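Local coordinates for protein malate dehydrogenase (Entamoeba histolytica, PDB 3I0P) that probably catalyses the NAD-dependent interconversion of malate and oxaloacetate, at residues G88-G93 with N120-G125; V116-S121 with L282-I287; K65-P70 with G278-G283. All blocks are in the same frame, centred on the assembly; numbering follows the deposited sequence.

Contact 1: G88-G93 with N120-G125. With NAD (nicotinamide-adenine-dinucleotide), chain B.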
loop_
_atom_site.group_PDB
_atom_site.type_symbol
_atom_site.label_atom_id
_atom_site.label_comp_id
_atom_site.label_asym_id
_atom_site.label_seq_id
_atom_site.Cartn_x
_atom_site.Cartn_y
_atom_site.Cartn_z
ATOM N N GLY A 88 22.512 6.572 -8.657
ATOM C CA GLY A 88 21.933 7.448 -9.676
ATOM C C GLY A 88 22.872 8.486 -10.255
ATOM O O GLY A 88 22.544 9.139 -11.257
ATOM N N ASN A 89 24.034 8.644 -9.615
ATOM C CA ASN A 89 25.088 9.560 -10.067
ATOM C C ASN A 89 24.586 10.983 -10.220
ATOM O O ASN A 89 25.079 11.746 -11.057
ATOM C CB ASN A 89 25.713 9.061 -11.373
ATOM C CG ASN A 89 26.554 7.830 -11.173
ATOM O OD1 ASN A 89 27.312 7.738 -10.210
ATOM N ND2 ASN A 89 26.425 6.867 -12.078
ATOM N N ASN A 90 23.587 11.318 -9.401
ATOM C CA ASN A 90 22.941 12.639 -9.385
ATOM C C ASN A 90 22.245 12.982 -10.715
ATOM O O ASN A 90 22.037 14.154 -11.039
ATOM C CB ASN A 90 23.922 13.742 -8.909
ATOM C CG ASN A 90 23.263 15.120 -8.786
ATOM O OD1 ASN A 90 23.799 16.109 -9.268
ATOM N ND2 ASN A 90 22.108 15.183 -8.153
ATOM N N GLY A 91 21.861 11.952 -11.467
ATOM C CA GLY A 91 21.117 12.158 -12.714
ATOM C C GLY A 91 19.635 12.455 -12.515
ATOM O O GLY A 91 19.160 12.623 -11.384
ATOM N N PHE A 92 18.907 12.523 -13.625
ATOM C CA PHE A 92 17.457 12.675 -13.605
ATOM C C PHE A 92 16.804 11.433 -13.025
ATOM O O PHE A 92 17.134 10.308 -13.422
ATOM C CB PHE A 92 16.918 12.778 -15.014
ATOM C CG PHE A 92 17.340 13.997 -15.764
ATOM C CD1 PHE A 92 16.764 15.241 -15.485
ATOM C CD2 PHE A 92 18.251 13.889 -16.816
ATOM C CE1 PHE A 92 17.125 16.365 -16.225
ATOM C CE2 PHE A 92 18.606 15.000 -17.561
ATOM C CZ PHE A 92 18.048 16.241 -17.268
ATOM N N GLY A 93 15.843 11.629 -12.128
ATOM C CA GLY A 93 15.083 10.508 -11.599
ATOM C C GLY A 93 14.433 9.706 -12.708
ATOM O O GLY A 93 14.324 8.489 -12.613
ATOM N N ASN A 120 21.002 8.206 -4.574
ATOM C CA ASN A 120 21.686 9.361 -5.175
ATOM C C ASN A 120 21.048 9.731 -6.526
ATOM O O ASN A 120 21.716 9.856 -7.556
ATOM C CB ASN A 120 23.206 9.094 -5.249
ATOM C CG ASN A 120 24.015 10.247 -5.889
ATOM O OD1 ASN A 120 23.720 11.430 -5.709
ATOM N ND2 ASN A 120 25.054 9.881 -6.627
ATOM N N SER A 121 19.727 9.884 -6.492
ATOM C CA SER A 121 18.938 10.264 -7.655
ATOM C C SER A 121 18.210 11.581 -7.376
ATOM O O SER A 121 18.375 12.182 -6.309
ATOM C CB SER A 121 17.936 9.161 -7.995
ATOM O OG SER A 121 17.285 9.407 -9.233
ATOM N N THR A 122 17.408 12.027 -8.336
ATOM C CA THR A 122 16.671 13.273 -8.193
ATOM C C THR A 122 15.196 13.044 -8.508
ATOM O O THR A 122 14.793 11.910 -8.772
ATOM C CB THR A 122 17.255 14.398 -9.089
ATOM O OG1 THR A 122 17.284 13.966 -10.457
ATOM C CG2 THR A 122 18.673 14.768 -8.642
ATOM N N HIS A 123 14.407 14.123 -8.469
ATOM C CA HIS A 123 12.969 14.070 -8.717
ATOM C C HIS A 123 12.638 13.271 -9.976
ATOM O O HIS A 123 13.246 13.469 -11.039
ATOM C CB HIS A 123 12.407 15.482 -8.824
ATOM C CG HIS A 123 10.942 15.568 -8.536
ATOM N ND1 HIS A 123 9.987 15.558 -9.526
ATOM C CD2 HIS A 123 10.268 15.661 -7.364
ATOM C CE1 HIS A 123 8.786 15.643 -8.980
ATOM N NE2 HIS A 123 8.928 15.700 -7.668
ATOM N N PHE A 124 11.685 12.354 -9.854
ATOM C CA PHE A 124 11.401 11.436 -10.948
ATOM C C PHE A 124 10.000 11.590 -11.537
ATOM O O PHE A 124 9.513 10.704 -12.240
ATOM C CB PHE A 124 11.784 9.981 -10.565
ATOM C CG PHE A 124 10.731 9.209 -9.798
ATOM C CD1 PHE A 124 10.937 7.864 -9.530
ATOM C CD2 PHE A 124 9.546 9.799 -9.363
ATOM C CE1 PHE A 124 9.986 7.111 -8.837
ATOM C CE2 PHE A 124 8.578 9.053 -8.685
ATOM C CZ PHE A 124 8.802 7.704 -8.413
ATOM N N GLY A 125 9.374 12.733 -11.266
ATOM C CA GLY A 125 8.064 13.054 -11.817
ATOM C C GLY A 125 6.985 12.149 -11.266
ATOM O O GLY A 125 6.961 11.854 -10.073
HETATM P PA NAD B . -4.639 11.868 -6.401
HETATM O O1A NAD B . -4.847 12.779 -7.587
HETATM O O2A NAD B . -5.295 12.223 -5.106
HETATM O O5B NAD B . -5.123 10.407 -6.867
HETATM C C5B NAD B . -4.644 9.852 -8.106
HETATM C C4B NAD B . -4.920 8.347 -8.220
HETATM O O4B NAD B . -6.201 7.994 -7.681
HETATM C C3B NAD B . -4.955 7.872 -9.658
HETATM O O3B NAD B . -4.501 6.509 -9.696
HETATM C C2B NAD B . -6.421 7.945 -10.026
HETATM O O2B NAD B . -6.747 7.030 -11.072
HETATM C C1B NAD B . -7.078 7.540 -8.723
HETATM N N9A NAD B . -8.448 8.094 -8.510
HETATM C C8A NAD B . -8.792 9.385 -8.401
HETATM N N7A NAD B . -10.123 9.454 -8.181
HETATM C C5A NAD B . -10.609 8.192 -8.144
HETATM C C6A NAD B . -11.877 7.632 -7.954
HETATM N N6A NAD B . -12.966 8.414 -7.756
HETATM N N1A NAD B . -12.028 6.286 -7.981
HETATM C C2A NAD B . -10.974 5.484 -8.182
HETATM N N3A NAD B . -9.748 5.993 -8.360
HETATM C C4A NAD B . -9.542 7.340 -8.348
HETATM O O3 NAD B . -3.055 11.592 -6.154
HETATM P PN NAD B . -1.914 12.622 -5.618
HETATM O O1N NAD B . -1.444 12.107 -4.279
HETATM O O2N NAD B . -2.377 14.050 -5.769
HETATM O O5D NAD B . -0.711 12.419 -6.657
HETATM C C5D NAD B . -0.722 13.065 -7.933
HETATM C C4D NAD B . 0.603 12.836 -8.656
HETATM O O4D NAD B . 1.680 13.434 -7.930
HETATM C C3D NAD B . 0.941 11.357 -8.787
HETATM O O3D NAD B . 1.162 11.077 -10.176
HETATM C C2D NAD B . 2.190 11.148 -7.930
HETATM O O2D NAD B . 3.148 10.205 -8.444
HETATM C C1D NAD B . 2.794 12.534 -7.926
HETATM N N1N NAD B . 3.686 12.740 -6.787
HETATM C C2N NAD B . 5.019 12.681 -7.002
HETATM C C3N NAD B . 5.911 12.874 -5.943
HETATM C C7N NAD B . 7.397 12.810 -6.161
HETATM O O7N NAD B . 8.143 12.988 -5.207
HETATM N N7N NAD B . 7.868 12.562 -7.381
HETATM C C4N NAD B . 5.406 13.128 -4.665
HETATM C C5N NAD B . 4.021 13.174 -4.470
HETATM C C6N NAD B . 3.175 12.978 -5.560
HETATM O O HOH W 1 21.356 12.748 -6.397
#
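The His123 imidazole carries the carboxamide nitrogen N7N of NAD over one face, 3.3 Å from His123 NE2. Its ND1 is bonded to Tyr59, which helps fix the rotation of the ring. The Phe124 ring meets the same N7N obliquely, while its neighbours His284 and Tyr130 stack against it. His123, Phe124 and Gly125 line the nicotinamide end of the NAD pocket. They follow strand 113-121 beside a type I' beta turn, Gly88 to Gly91, that runs on into helix 93-111. One backbone bond holds the carboxamide here: NAD N7N donates to Gly125 O at 2.9 Å.

Away from the coenzyme, the turn closes on the corner of the chain at Asn120. Asn90 N donates to Asn120 O at 3.0 Å, from above the carbonyl plane. The flat amides of Asn90 and Asn120 both reach water 1, each from a CG anti to its backbone N. The water donates to Asn120 OD1 (2.8 Å) and to Ser121 O, and accepts from Asn90 ND2. Asn90 ND2 also bonds Met67 O, and Asn120 ND2 turns to Asp87.

Gly93 starts the helix with its bare CA close against the Thr122 carbonyl and the Phe124 CB. Gly93 N makes weak hydrogen bonds to His123 O and to Thr122 OG1. The Thr122 hydroxyl, set between its backbone N and carbonyl carbon (chi1 56°), donates in the carbonyl plane to a lone pair of Gly91 O at 2.5 Å.

Contact 2: V116-S121 with L282-I287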
loop_
_atom_site.group_PDB
_atom_site.type_symbol
_atom_site.label_atom_id
_atom_site.label_comp_id
_atom_site.label_asym_id
_atom_site.label_seq_id
_atom_site.Cartn_x
_atom_site.Cartn_y
_atom_site.Cartn_z
ATOM N N VAL A 116 14.593 -3.397 -8.518
ATOM C CA VAL A 116 15.747 -2.541 -8.655
ATOM C C VAL A 116 15.543 -1.355 -7.757
ATOM O O VAL A 116 14.470 -0.748 -7.774
ATOM C CB VAL A 116 15.957 -2.109 -10.109
ATOM C CG1 VAL A 116 17.010 -1.034 -10.200
ATOM C CG2 VAL A 116 16.361 -3.313 -10.947
ATOM N N VAL A 117 16.550 -1.043 -6.945
ATOM C CA VAL A 117 16.495 0.144 -6.083
ATOM C C VAL A 117 17.551 1.176 -6.490
ATOM O O VAL A 117 18.569 0.831 -7.095
ATOM C CB VAL A 117 16.586 -0.207 -4.566
ATOM C CG1 VAL A 117 15.381 -1.038 -4.147
ATOM C CG2 VAL A 117 17.887 -0.935 -4.240
ATOM N N VAL A 118 17.291 2.440 -6.168
ATOM C CA VAL A 118 18.165 3.530 -6.586
ATOM C C VAL A 118 18.492 4.434 -5.405
ATOM O O VAL A 118 17.604 4.768 -4.616
ATOM C CB VAL A 118 17.515 4.390 -7.712
ATOM C CG1 VAL A 118 18.453 5.485 -8.154
ATOM C CG2 VAL A 118 17.109 3.521 -8.908
ATOM N N ARG A 119 19.772 4.800 -5.288
ATOM C CA ARG A 119 20.218 5.891 -4.409
ATOM C C ARG A 119 20.840 7.046 -5.219
ATOM O O ARG A 119 21.169 6.878 -6.406
ATOM C CB ARG A 119 21.216 5.382 -3.358
ATOM C CG ARG A 119 22.622 5.121 -3.881
ATOM C CD ARG A 119 23.697 5.164 -2.777
ATOM N NE ARG A 119 24.958 4.616 -3.275
ATOM C CZ ARG A 119 25.383 3.364 -3.089
ATOM N NH1 ARG A 119 24.675 2.488 -2.375
ATOM N NH2 ARG A 119 26.537 2.981 -3.613
ATOM N N ASN A 120 21.002 8.206 -4.574
ATOM C CA ASN A 120 21.686 9.361 -5.175
ATOM C C ASN A 120 21.048 9.731 -6.526
ATOM O O ASN A 120 21.716 9.856 -7.556
ATOM C CB ASN A 120 23.206 9.094 -5.249
ATOM C CG ASN A 120 24.015 10.247 -5.889
ATOM O OD1 ASN A 120 23.720 11.430 -5.709
ATOM N ND2 ASN A 120 25.054 9.881 -6.627
ATOM N N SER A 121 19.727 9.884 -6.492
ATOM C CA SER A 121 18.938 10.264 -7.655
ATOM C C SER A 121 18.210 11.581 -7.376
ATOM O O SER A 121 18.375 12.182 -6.309
ATOM C CB SER A 121 17.936 9.161 -7.995
ATOM O OG SER A 121 17.285 9.407 -9.233
ATOM N N LEU A 282 17.965 11.594 -3.537
ATOM C CA LEU A 282 16.771 10.800 -3.175
ATOM C C LEU A 282 16.931 9.324 -3.529
ATOM O O LEU A 282 17.829 8.951 -4.288
ATOM C CB LEU A 282 15.552 11.304 -3.956
ATOM C CG LEU A 282 14.993 12.707 -3.781
ATOM C CD1 LEU A 282 13.985 12.967 -4.870
ATOM C CD2 LEU A 282 14.337 12.868 -2.450
ATOM N N GLY A 283 16.026 8.499 -3.007
ATOM C CA GLY A 283 15.943 7.100 -3.391
ATOM C C GLY A 283 14.635 6.753 -4.089
ATOM O O GLY A 283 13.641 7.499 -3.984
ATOM N N HIS A 284 14.650 5.624 -4.805
ATOM C CA HIS A 284 13.487 5.083 -5.511
ATOM C C HIS A 284 13.542 3.560 -5.446
ATOM O O HIS A 284 14.627 2.981 -5.313
ATOM C CB HIS A 284 13.504 5.434 -7.006
ATOM C CG HIS A 284 13.908 6.843 -7.339
ATOM N ND1 HIS A 284 13.372 7.954 -6.719
ATOM C CD2 HIS A 284 14.741 7.317 -8.298
ATOM C CE1 HIS A 284 13.884 9.046 -7.258
ATOM N NE2 HIS A 284 14.710 8.687 -8.225
ATOM N N PHE A 285 12.387 2.913 -5.580
ATOM C CA PHE A 285 12.331 1.458 -5.780
ATOM C C PHE A 285 11.368 1.099 -6.902
ATOM O O PHE A 285 10.399 1.829 -7.155
ATOM C CB PHE A 285 11.936 0.716 -4.500
ATOM C CG PHE A 285 10.503 0.911 -4.090
ATOM C CD1 PHE A 285 9.540 -0.034 -4.423
ATOM C CD2 PHE A 285 10.123 2.031 -3.355
ATOM C CE1 PHE A 285 8.203 0.130 -4.038
ATOM C CE2 PHE A 285 8.790 2.210 -2.963
ATOM C CZ PHE A 285 7.830 1.261 -3.299
ATOM N N PHE A 286 11.644 -0.029 -7.560
ATOM C CA PHE A 286 10.852 -0.499 -8.695
ATOM C C PHE A 286 10.740 -2.012 -8.655
ATOM O O PHE A 286 11.757 -2.717 -8.681
ATOM C CB PHE A 286 11.485 -0.058 -10.018
ATOM C CG PHE A 286 11.759 1.410 -10.089
ATOM C CD1 PHE A 286 10.746 2.301 -10.421
ATOM C CD2 PHE A 286 13.029 1.904 -9.809
ATOM C CE1 PHE A 286 10.980 3.661 -10.476
ATOM C CE2 PHE A 286 13.279 3.264 -9.869
ATOM C CZ PHE A 286 12.241 4.151 -10.198
ATOM N N ILE A 287 9.499 -2.493 -8.579
ATOM C CA ILE A 287 9.207 -3.918 -8.528
ATOM C C ILE A 287 8.407 -4.317 -9.760
ATOM O O ILE A 287 7.461 -3.634 -10.132
ATOM C CB ILE A 287 8.406 -4.291 -7.253
ATOM C CG1 ILE A 287 9.206 -3.976 -5.990
ATOM C CG2 ILE A 287 7.972 -5.776 -7.265
ATOM C CD1 ILE A 287 8.460 -4.334 -4.717
#
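A G1 beta bulge interrupts this antiparallel strand pair near the end of strand 113-121, which runs beside strand 282-290 in the central mixed sheet. The axes of the short segments 116-119 and 282-287 pass 4.6 Å apart, at 173°. Val116 pairs with Phe286 and Val118 with His284, both as hydrogen-bonded pairs. Val118 N donates to His284 O at 2.8 Å, in the carbonyl plane. Val117 and Phe285 form the non-hydrogen-bonded pair between them. The pairing then slips by one residue. Two residues, Asn120 and Ser121, stand opposite the single Leu282, and Asn120 takes a positive phi of 55°. Ser121 N still reaches a lone pair of Leu282 O, and Leu282 N donates back to Ser121 O at 2.9 Å.

The bulge brings Ser121 onto the same face as Val116, Val118, His284 and Phe286. Its OG sits at the edge of the His284 ring, near the ring plane, 2.9 Å from NE2. Either atom could donate. The OG has a second partner in Asn96 of helix 93-111. His284 ND1 is held by Thr145, so both ring nitrogens are engaged and the flip of the imidazole is probably fixed.

Val118 lies alongside His284, pointing the same way. Its CG2, anti to the carbonyl carbon, meets the Phe286 ring in plane at the edge, 4.0 Å from CE2. On the other face Val117 CG1 crosses Phe285 CB at 3.9 Å. Phe285 then packs on helix 244-259, and Val117 touches Phe294 of the second subunit. A G1 bulge lets an antiparallel ladder continue past one extra residue, here at the corner where strand 113-121 turns toward the NAD pocket.

Contact 3: K65-P70 with G278-G283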
loop_
_atom_site.group_PDB
_atom_site.type_symbol
_atom_site.label_atom_id
_atom_site.label_comp_id
_atom_site.label_asym_id
_atom_site.label_seq_id
_atom_site.Cartn_x
_atom_site.Cartn_y
_atom_site.Cartn_z
ATOM N N LYS A 65 21.573 25.342 -11.738
ATOM C CA LYS A 65 22.186 25.428 -10.410
ATOM C C LYS A 65 22.997 24.169 -10.064
ATOM O O LYS A 65 23.292 23.910 -8.899
ATOM C CB LYS A 65 21.132 25.743 -9.330
ATOM C CG LYS A 65 20.609 27.189 -9.371
ATOM C CD LYS A 65 19.593 27.486 -8.261
ATOM C CE LYS A 65 18.155 27.198 -8.717
ATOM N NZ LYS A 65 17.177 27.066 -7.597
ATOM N N GLY A 66 23.355 23.387 -11.080
ATOM C CA GLY A 66 24.203 22.195 -10.894
ATOM C C GLY A 66 23.625 21.069 -10.041
ATOM O O GLY A 66 24.350 20.158 -9.643
ATOM N N MET A 67 22.314 21.123 -9.788
ATOM C CA MET A 67 21.617 20.163 -8.925
ATOM C C MET A 67 21.308 18.817 -9.597
ATOM O O MET A 67 20.991 17.829 -8.926
ATOM C CB MET A 67 20.323 20.781 -8.388
ATOM C CG MET A 67 20.536 22.072 -7.651
ATOM S SD MET A 67 18.991 22.867 -7.181
ATOM C CE MET A 67 18.414 21.848 -5.831
ATOM N N ILE A 68 21.395 18.786 -10.917
ATOM C CA ILE A 68 21.188 17.575 -11.678
ATOM C C ILE A 68 22.367 17.489 -12.627
ATOM O O ILE A 68 22.797 18.510 -13.159
ATOM C CB ILE A 68 19.855 17.643 -12.483
ATOM C CG1 ILE A 68 18.657 17.781 -11.545
ATOM C CG2 ILE A 68 19.667 16.425 -13.365
ATOM C CD1 ILE A 68 17.398 18.319 -12.221
ATOM N N ASN A 69 22.895 16.286 -12.824
ATOM C CA ASN A 69 23.851 16.026 -13.891
ATOM C C ASN A 69 23.119 15.459 -15.108
ATOM O O ASN A 69 22.728 14.289 -15.115
ATOM C CB ASN A 69 24.950 15.073 -13.406
ATOM C CG ASN A 69 25.986 14.748 -14.483
ATOM O OD1 ASN A 69 25.857 15.140 -15.647
ATOM N ND2 ASN A 69 27.016 14.012 -14.092
ATOM N N PRO A 70 22.937 16.283 -16.153
ATOM C CA PRO A 70 22.057 15.885 -17.259
ATOM C C PRO A 70 22.633 14.853 -18.246
ATOM O O PRO A 70 21.887 14.337 -19.090
ATOM C CB PRO A 70 21.760 17.212 -17.958
ATOM C CG PRO A 70 22.973 18.041 -17.714
ATOM C CD PRO A 70 23.490 17.638 -16.344
ATOM N N GLY A 278 24.050 21.285 -2.156
ATOM C CA GLY A 278 23.334 22.005 -3.202
ATOM C C GLY A 278 22.361 21.161 -4.015
ATOM O O GLY A 278 21.652 21.694 -4.859
ATOM N N LYS A 279 22.316 19.853 -3.744
ATOM C CA LYS A 279 21.554 18.888 -4.544
ATOM C C LYS A 279 20.592 18.038 -3.696
ATOM O O LYS A 279 20.994 17.497 -2.658
ATOM C CB LYS A 279 22.520 17.949 -5.273
ATOM C CG LYS A 279 23.631 18.639 -6.065
ATOM C CD LYS A 279 24.733 17.661 -6.425
ATOM C CE LYS A 279 25.829 18.329 -7.240
ATOM N NZ LYS A 279 26.436 17.340 -8.194
ATOM N N PHE A 280 19.334 17.918 -4.137
ATOM C CA PHE A 280 18.375 16.977 -3.534
ATOM C C PHE A 280 18.692 15.567 -3.984
ATOM O O PHE A 280 18.461 15.229 -5.142
ATOM C CB PHE A 280 16.928 17.311 -3.902
ATOM C CG PHE A 280 16.393 18.536 -3.211
ATOM C CD1 PHE A 280 16.088 18.511 -1.848
ATOM C CD2 PHE A 280 16.194 19.715 -3.921
ATOM C CE1 PHE A 280 15.595 19.642 -1.205
ATOM C CE2 PHE A 280 15.703 20.852 -3.296
ATOM C CZ PHE A 280 15.397 20.821 -1.936
ATOM N N SER A 281 19.225 14.754 -3.068
ATOM C CA SER A 281 19.606 13.377 -3.372
ATOM C C SER A 281 18.617 12.418 -2.706
ATOM O O SER A 281 18.459 12.434 -1.486
ATOM C CB SER A 281 21.049 13.120 -2.941
ATOM O OG SER A 281 21.456 11.787 -3.178
ATOM N N LEU A 282 17.965 11.594 -3.537
ATOM C CA LEU A 282 16.771 10.800 -3.175
ATOM C C LEU A 282 16.931 9.324 -3.529
ATOM O O LEU A 282 17.829 8.951 -4.288
ATOM C CB LEU A 282 15.552 11.304 -3.956
ATOM C CG LEU A 282 14.993 12.707 -3.781
ATOM C CD1 LEU A 282 13.985 12.967 -4.870
ATOM C CD2 LEU A 282 14.337 12.868 -2.450
ATOM N N GLY A 283 16.026 8.499 -3.007
ATOM C CA GLY A 283 15.943 7.100 -3.391
ATOM C C GLY A 283 14.635 6.753 -4.089
ATOM O O GLY A 283 13.641 7.499 -3.984
HETATM O O HOH W 2 18.891 17.732 -7.067
#
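A Schellman motif closes helix 55-64, and the chain leaving it lies against the segment that follows helix 269-277. Gly66, with positive phi, is the C-prime residue: Met67 N bonds Arg62 O, and Gly66 N bonds Ile63 O. Gly278 also leaves its helix with positive phi (89°).

Met67 does most of the touching. Its CG is anti to the carbonyl carbon, and the chain bends at chi3 (74°), so that it curls round the carbonyl oxygen of Gly278. That oxygen lies 3.0 Å from Met67 CG and 3.4 Å from Met67 CE. The methyl goes on to the Phe280 ring, which runs side by side with Met67. Met67 CE is 3.6 Å from Phe280 CD2. The ring also packs on Ile270 and Lys274 of helix 269-277 and on Arg62, so the contact joins two helix ends just before the chain enters strand 282-290 of the central sheet.

Lys279 passes Met67 on its way to Asn90. Its CG is 3.8 Å from Met67 CA. The chain, extended as far as CE, then brings that atom to 3.4 Å from Gly66 O. A bend at chi4 turns NZ to Asn90 OD1, its hydrogen-bond partner.

The polar link between the two backbones is indirect and runs through one water molecule. Water 2 donates to Met67 O at 2.8 Å and to Phe280 O at 3.2 Å.

In the fold
Contact 2 shares Asn120 and Ser121 with contact 1, and Leu282 and Gly283 with contact 3. Contacts 1 and 2 have centres about 9 Å apart and contacts 1 and 3 about 7 Å. The centres of contacts 2 and 3 are about 14 Å apart; both use strand 282-290. Gly88 N and Arg119 O, 2.6 Å apart, link contacts 1 and 2 in a probable hydrogen bond. Asn90 O and Asn69 N, at 2.9 Å, do the same for contacts 1 and 3. Contact 1 touches NAD directly. The side chain of Leu282, shared by contacts 2 and 3, is about 6 Å from NAD. That of Phe280, in contact 3, is farther, at about 10 Å.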